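Local coordinates for DNA repair and telomere maintenance protein nbs1 (Schizosaccharomyces pombe, PDB 3HUF) that serves as the adaptor subunit of the MRN complex in DNA double-strand break repair, its FHA and BRCT domains recognising phosphorylated partners such as Ctp1, at residues S42-K45 and R46-R49; C222-S225 and L226-F229; S240-L243 and L244-L247. All blocks are in the same frame, centred on the assembly; numbering follows the deposited sequence.

Contact 1. Residues S42-K45 and R46-R49; sequences SISK and RHAR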
loop_
_atom_site.group_PDB
_atom_site.type_symbol
_atom_site.label_atom_id
_atom_site.label_comp_id
_atom_site.label_asym_id
_atom_site.label_seq_id
_atom_site.Cartn_x
_atom_site.Cartn_y
_atom_site.Cartn_z
ATOM N N SER A 42 4.804 3.609 37.668
ATOM C CA SER A 42 4.638 2.157 37.827
ATOM C C SER A 42 5.281 1.335 36.702
ATOM O O SER A 42 5.211 0.104 36.703
ATOM C CB SER A 42 3.149 1.806 37.959
ATOM O OG SER A 42 2.445 2.173 36.770
ATOM N N ILE A 43 5.922 2.026 35.771
ATOM C CA ILE A 43 6.656 1.389 34.674
ATOM C C ILE A 43 8.075 1.098 35.143
ATOM O O ILE A 43 8.736 1.981 35.668
ATOM C CB ILE A 43 6.686 2.311 33.444
ATOM C CG1 ILE A 43 5.253 2.640 33.033
ATOM C CG2 ILE A 43 7.471 1.666 32.259
ATOM C CD1 ILE A 43 5.137 3.540 31.819
ATOM N N SER A 44 8.526 -0.143 34.983
ATOM C CA SER A 44 9.892 -0.527 35.346
ATOM C C SER A 44 10.894 0.153 34.437
ATOM O O SER A 44 10.552 0.533 33.309
ATOM C CB SER A 44 10.081 -2.026 35.235
ATOM O OG SER A 44 9.113 -2.691 36.003
ATOM N N LYS A 45 12.122 0.297 34.936
ATOM C CA LYS A 45 13.222 0.898 34.186
ATOM C C LYS A 45 13.392 0.307 32.786
ATOM O O LYS A 45 13.469 1.039 31.809
ATOM C CB LYS A 45 14.529 0.762 34.962
ATOM C CG LYS A 45 14.575 1.588 36.215
ATOM C CD LYS A 45 15.970 1.598 36.792
ATOM C CE LYS A 45 15.904 1.395 38.280
ATOM N NZ LYS A 45 15.383 0.033 38.569
ATOM N N ARG A 46 13.490 -1.016 32.718
ATOM C CA ARG A 46 13.378 -1.760 31.468
ATOM C C ARG A 46 12.125 -2.623 31.644
ATOM O O ARG A 46 12.128 -3.540 32.475
ATOM C CB ARG A 46 14.599 -2.656 31.252
ATOM C CG ARG A 46 15.918 -1.927 31.041
ATOM C CD ARG A 46 17.111 -2.904 30.913
ATOM N NE ARG A 46 17.008 -3.833 29.777
ATOM C CZ ARG A 46 16.687 -5.130 29.877
ATOM N NH1 ARG A 46 16.434 -5.679 31.067
ATOM N NH2 ARG A 46 16.625 -5.890 28.785
ATOM N N HIS A 47 11.060 -2.337 30.890
ATOM C CA HIS A 47 9.745 -2.911 31.214
ATOM C C HIS A 47 9.262 -4.012 30.266
ATOM O O HIS A 47 8.848 -5.094 30.714
ATOM C CB HIS A 47 8.676 -1.816 31.347
ATOM C CG HIS A 47 7.402 -2.299 31.969
ATOM N ND1 HIS A 47 7.051 -2.017 33.269
ATOM C CD2 HIS A 47 6.401 -3.061 31.473
ATOM C CE1 HIS A 47 5.890 -2.584 33.549
ATOM N NE2 HIS A 47 5.473 -3.219 32.470
ATOM N N ALA A 48 9.291 -3.721 28.972
ATOM C CA ALA A 48 8.804 -4.628 27.950
ATOM C C ALA A 48 9.763 -4.712 26.764
ATOM O O ALA A 48 10.524 -3.778 26.497
ATOM C CB ALA A 48 7.411 -4.182 27.457
ATOM N N ARG A 49 9.701 -5.832 26.054
ATOM C CA ARG A 49 10.311 -5.950 24.749
ATOM C C ARG A 49 9.206 -6.088 23.703
ATOM O O ARG A 49 8.292 -6.879 23.879
ATOM C CB ARG A 49 11.246 -7.153 24.712
ATOM C CG ARG A 49 11.898 -7.368 23.361
ATOM C CD ARG A 49 12.717 -8.661 23.324
ATOM N NE ARG A 49 13.626 -8.747 24.471
ATOM C CZ ARG A 49 14.850 -8.214 24.522
ATOM N NH1 ARG A 49 15.358 -7.547 23.478
ATOM N NH2 ARG A 49 15.572 -8.352 25.633
#
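Ser44 and His47 are joined by the one hydrogen bond between these two segments. The backbone N of Ser44 donates to ND1 of His47 over 2.9 Å, with an N-H...acceptor angle of 159°. The donor lies almost in the imidazole plane and meets the ring at its edge. ND1 is therefore probably the unprotonated nitrogen, with the hydrogen on NE2, which bonds the carbonyl O of Gly78. With both ring nitrogens bonded, the ring is probably held against flipping. CG of His47 is anti to the backbone N (chi1 -167°), which brings the ring edge, with ND1, to the backbone N of Ser44.

The nonpolar part is small. Ile43 and His47 cross at about a right angle. CG2 of Ile43 rests 3.8 Å from CB of His47.

The phosphopeptide-binding function of FHA domains shows next to this. Ser44 OG and the backbone N of Lys45 both hydrogen-bond a modified side chain of the bound peptide. His47 thus sits in the second shell of the peptide site, where it probably helps to position Ser44.

The loop follows strand 35-37 and runs into strand 48-52. His47 and Ala48 form a classic beta bulge opposite Val25 of strand 21-26. Leu102 of strand 97-102 touches both Ile43 and His47.

Contact 2. Residues C222-S225 and L226-F229; sequences CINS and LEGF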
loop_
_atom_site.group_PDB
_atom_site.type_symbol
_atom_site.label_atom_id
_atom_site.label_comp_id
_atom_site.label_asym_id
_atom_site.label_seq_id
_atom_site.Cartn_x
_atom_site.Cartn_y
_atom_site.Cartn_z
ATOM N N CYS A 222 -10.956 9.465 -16.453
ATOM C CA CYS A 222 -10.787 8.194 -17.165
ATOM C C CYS A 222 -11.914 7.217 -16.876
ATOM O O CYS A 222 -12.361 6.488 -17.767
ATOM C CB CYS A 222 -9.457 7.547 -16.780
ATOM S SG CYS A 222 -8.177 7.724 -18.006
ATOM N N ILE A 223 -12.357 7.216 -15.621
ATOM C CA ILE A 223 -13.368 6.285 -15.122
ATOM C C ILE A 223 -14.727 6.527 -15.781
ATOM O O ILE A 223 -15.222 7.657 -15.802
ATOM C CB ILE A 223 -13.436 6.321 -13.568
ATOM C CG1 ILE A 223 -12.292 5.487 -12.980
ATOM C CG2 ILE A 223 -14.782 5.800 -13.044
ATOM C CD1 ILE A 223 -11.802 5.964 -11.626
ATOM N N ASN A 224 -15.286 5.454 -16.344
ATOM C CA ASN A 224 -16.537 5.472 -17.126
ATOM C C ASN A 224 -16.552 6.317 -18.405
ATOM O O ASN A 224 -17.612 6.796 -18.820
ATOM C CB ASN A 224 -17.757 5.789 -16.250
ATOM C CG ASN A 224 -18.430 4.540 -15.719
ATOM O OD1 ASN A 224 -17.862 3.807 -14.910
ATOM N ND2 ASN A 224 -19.652 4.291 -16.175
ATOM N N SER A 225 -15.396 6.481 -19.044
ATOM C CA SER A 225 -15.331 7.240 -20.301
ATOM C C SER A 225 -15.886 6.466 -21.507
ATOM O O SER A 225 -16.233 7.063 -22.530
ATOM C CB SER A 225 -13.911 7.778 -20.581
ATOM O OG SER A 225 -12.914 6.768 -20.495
ATOM N N LEU A 226 -15.985 5.147 -21.380
ATOM C CA LEU A 226 -16.502 4.313 -22.464
ATOM C C LEU A 226 -17.864 3.708 -22.145
ATOM O O LEU A 226 -18.211 2.649 -22.689
ATOM C CB LEU A 226 -15.526 3.185 -22.795
ATOM C CG LEU A 226 -14.102 3.500 -23.236
ATOM C CD1 LEU A 226 -13.393 2.200 -23.517
ATOM C CD2 LEU A 226 -14.103 4.383 -24.475
ATOM N N GLU A 227 -18.627 4.364 -21.261
ATOM C CA GLU A 227 -19.963 3.871 -20.927
ATOM C C GLU A 227 -20.843 3.923 -22.175
ATOM O O GLU A 227 -20.696 4.818 -23.012
ATOM C CB GLU A 227 -20.578 4.646 -19.753
ATOM C CG GLU A 227 -20.964 6.095 -20.050
ATOM C CD GLU A 227 -20.792 7.010 -18.846
ATOM O OE1 GLU A 227 -20.920 6.528 -17.693
ATOM O OE2 GLU A 227 -20.517 8.213 -19.058
ATOM N N GLY A 228 -21.717 2.929 -22.317
ATOM C CA GLY A 228 -22.491 2.758 -23.543
ATOM C C GLY A 228 -21.867 1.740 -24.489
ATOM O O GLY A 228 -22.574 1.101 -25.275
ATOM N N PHE A 229 -20.543 1.594 -24.416
ATOM C CA PHE A 229 -19.833 0.609 -25.234
ATOM C C PHE A 229 -19.841 -0.778 -24.597
ATOM O O PHE A 229 -20.206 -0.936 -23.391
ATOM C CB PHE A 229 -18.387 1.034 -25.490
ATOM C CG PHE A 229 -18.244 2.185 -26.435
ATOM C CD1 PHE A 229 -18.187 3.485 -25.956
ATOM C CD2 PHE A 229 -18.145 1.967 -27.801
ATOM C CE1 PHE A 229 -18.043 4.549 -26.822
ATOM C CE2 PHE A 229 -18.005 3.031 -28.681
ATOM C CZ PHE A 229 -17.952 4.324 -28.190
#
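Asn224 and Glu227 meet through their side chains across a tight turn. ND2 of Asn224 donates to OE1 of Glu227 at 3.0 Å, and the bond is fairly straight at 163°. The acceptor lies close to the amide plane of Asn224. The donor, however, comes from above the carboxylate plane, and the two planes are 61° apart. The side chains cross at about a right angle. Glu227 reaches its partner by folding back: CG sits between the backbone N and the carbonyl carbon (chi1 70°), and the chain bends again at chi2. This brings the carboxylate over the backbone of Asn224. OE2 of Glu227 lies 3.2 Å from the carbonyl O of Asn224, two acceptors that would probably repel each other mildly. An alanine in place of Asn224 is likely to cost Glu227 this amide donor and set its exposed carboxylate free to turn.

Three overlapping beta turns make up residues 222-229. A type II turn runs from Cys222 to Ser225, a type I turn from Asn224 to Glu227, and another type II turn from Leu226 to Phe229. They carry the chain from helix 219-222 into strand 230-234 of the second BRCT domain. Asn224 has positive phi and psi, as the third residue of a type II turn does. Gly228 holds the same place in the last turn, where a side chain would collide with the preceding carbonyl.

Ser225 faces the other way. Its OG donates to the carbonyl O of Cys222 at 2.8 Å. The backbone N of Ser225 reaches that same oxygen from the same face, at 3.3 Å. Leu226 is buried. Its CG lies beside the backbone N, and its CD2 is 3.9 Å from the carbonyl O of Ser225. The side chain packs against Leu297 and Ile301 of helix 294-302.

Contact 3. Residues S240-L243 and L244-L247; sequences SHHL and LELL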
loop_
_atom_site.group_PDB
_atom_site.type_symbol
_atom_site.label_atom_id
_atom_site.label_comp_id
_atom_site.label_asym_id
_atom_site.label_seq_id
_atom_site.Cartn_x
_atom_site.Cartn_y
_atom_site.Cartn_z
ATOM N N SER A 240 -8.165 -7.671 -15.516
ATOM C CA SER A 240 -8.443 -7.008 -16.800
ATOM C C SER A 240 -9.925 -6.719 -16.966
ATOM O O SER A 240 -10.289 -5.673 -17.487
ATOM C CB SER A 240 -7.845 -7.745 -18.006
ATOM O OG SER A 240 -7.768 -9.135 -17.787
ATOM N N HIS A 241 -10.770 -7.632 -16.486
ATOM C CA HIS A 241 -12.224 -7.412 -16.400
ATOM C C HIS A 241 -12.530 -6.169 -15.550
ATOM O O HIS A 241 -13.331 -5.314 -15.938
ATOM C CB HIS A 241 -12.933 -8.642 -15.803
ATOM C CG HIS A 241 -14.404 -8.450 -15.576
ATOM N ND1 HIS A 241 -15.359 -8.890 -16.466
ATOM C CD2 HIS A 241 -15.084 -7.882 -14.550
ATOM C CE1 HIS A 241 -16.561 -8.583 -16.012
ATOM N NE2 HIS A 241 -16.421 -7.974 -14.849
ATOM N N HIS A 242 -11.887 -6.066 -14.396
ATOM C CA HIS A 242 -12.124 -4.915 -13.539
ATOM C C HIS A 242 -11.593 -3.620 -14.160
ATOM O O HIS A 242 -12.217 -2.572 -14.037
ATOM C CB HIS A 242 -11.571 -5.130 -12.134
ATOM C CG HIS A 242 -11.871 -4.003 -11.193
ATOM N ND1 HIS A 242 -13.136 -3.472 -11.052
ATOM C CD2 HIS A 242 -11.073 -3.303 -10.351
ATOM C CE1 HIS A 242 -13.103 -2.494 -10.163
ATOM N NE2 HIS A 242 -11.863 -2.364 -9.730
ATOM N N LEU A 243 -10.447 -3.713 -14.824
ATOM C CA LEU A 243 -9.891 -2.603 -15.583
ATOM C C LEU A 243 -10.906 -2.094 -16.626
ATOM O O LEU A 243 -11.192 -0.892 -16.675
ATOM C CB LEU A 243 -8.548 -3.018 -16.216
ATOM C CG LEU A 243 -7.763 -2.168 -17.231
ATOM C CD1 LEU A 243 -7.946 -0.707 -17.044
ATOM C CD2 LEU A 243 -6.289 -2.501 -17.130
ATOM N N LEU A 244 -11.469 -3.008 -17.416
ATOM C CA LEU A 244 -12.461 -2.650 -18.438
ATOM C C LEU A 244 -13.794 -2.169 -17.855
ATOM O O LEU A 244 -14.414 -1.256 -18.400
ATOM C CB LEU A 244 -12.675 -3.798 -19.429
ATOM C CG LEU A 244 -11.403 -4.313 -20.100
ATOM C CD1 LEU A 244 -11.692 -5.613 -20.820
ATOM C CD2 LEU A 244 -10.800 -3.270 -21.058
ATOM N N GLU A 245 -14.227 -2.791 -16.760
ATOM C CA GLU A 245 -15.341 -2.278 -15.960
ATOM C C GLU A 245 -15.140 -0.811 -15.598
ATOM O O GLU A 245 -16.028 0.007 -15.819
ATOM C CB GLU A 245 -15.465 -3.058 -14.659
ATOM C CG GLU A 245 -16.662 -3.956 -14.576
ATOM C CD GLU A 245 -16.850 -4.527 -13.180
ATOM O OE1 GLU A 245 -17.910 -5.147 -12.955
ATOM O OE2 GLU A 245 -15.950 -4.357 -12.315
ATOM N N LEU A 246 -13.968 -0.495 -15.034
ATOM C CA LEU A 246 -13.623 0.874 -14.644
ATOM C C LEU A 246 -13.710 1.890 -15.788
ATOM O O LEU A 246 -13.899 3.079 -15.533
ATOM C CB LEU A 246 -12.249 0.936 -13.971
ATOM C CG LEU A 246 -12.153 0.237 -12.606
ATOM C CD1 LEU A 246 -10.758 0.361 -12.006
ATOM C CD2 LEU A 246 -13.226 0.747 -11.631
ATOM N N LEU A 247 -13.599 1.414 -17.032
ATOM C CA LEU A 247 -13.766 2.256 -18.211
ATOM C C LEU A 247 -15.240 2.359 -18.604
ATOM O O LEU A 247 -15.587 3.067 -19.544
ATOM C CB LEU A 247 -12.925 1.731 -19.384
ATOM C CG LEU A 247 -11.419 1.578 -19.132
ATOM C CD1 LEU A 247 -10.701 0.947 -20.323
ATOM C CD2 LEU A 247 -10.767 2.912 -18.757
#
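The His242 ring is met on one face by Leu246 and at its edge by Glu245. CG of Leu246 stands 4.0 Å from the ring centroid, 19° off the normal, which is a CH-pi contact. Leu246 CD2 also comes within 3.6 Å of His242 CE1. At the edge, ND1 of His242 donates to OE2 of Glu245 at 3.2 Å. This bond is nearly straight (170°), lies in the ring plane and meets the oxygen nearly along its C-O bond. CG of His242 is anti to the backbone N (chi1 -176°), which swings the ring toward the next helical turn. The other carboxylate oxygen, OE1 of Glu245, lies 3.7 Å from NE2 of His241, oblique to that ring.

Beneath these groups runs ordinary alpha-helical bonding. The N-H groups of Leu244, Glu245 and Leu246 donate to the carbonyls of Ser240, His241 and His242. The bond from Leu247 N to Leu243 O is weak, at 3.4 Å.

Helix 238-246 belongs to the beta-alpha-beta unit of the second BRCT domain, between strands 230-234 and 250-254. Leu243 turns to helix 163-170 of the first BRCT domain. Leu244 and Leu247 pack on Leu297 of helix 294-302.

The edge bond and the leucine over the face probably limit the rotation of the His242 ring, which Tyr167 of helix 163-170 also touches. The nearby carboxylate would probably favour a protonated imidazole.

From the N terminus, contact 1 comes first, in the FHA domain, where it closes the loop between strands 35-37 and 48-52. The chain then passes through the first BRCT domain before contact 2 turns it from helix 219-222 toward strand 230-234. Contact 3 follows on helix 238-246, the helix of the beta-alpha-beta unit between strands 230-234 and 250-254. The three lie in series, neither nested nor crossing. Contacts 2 and 3 touch: Leu226 N to Leu247 O (2.8 Å) and Asn224 N to Leu246 O (2.9 Å) are probable hydrogen bonds that tie the loop to residues 246-247. Contact 1 stands apart, with its centre about 59 Å from that of contact 2.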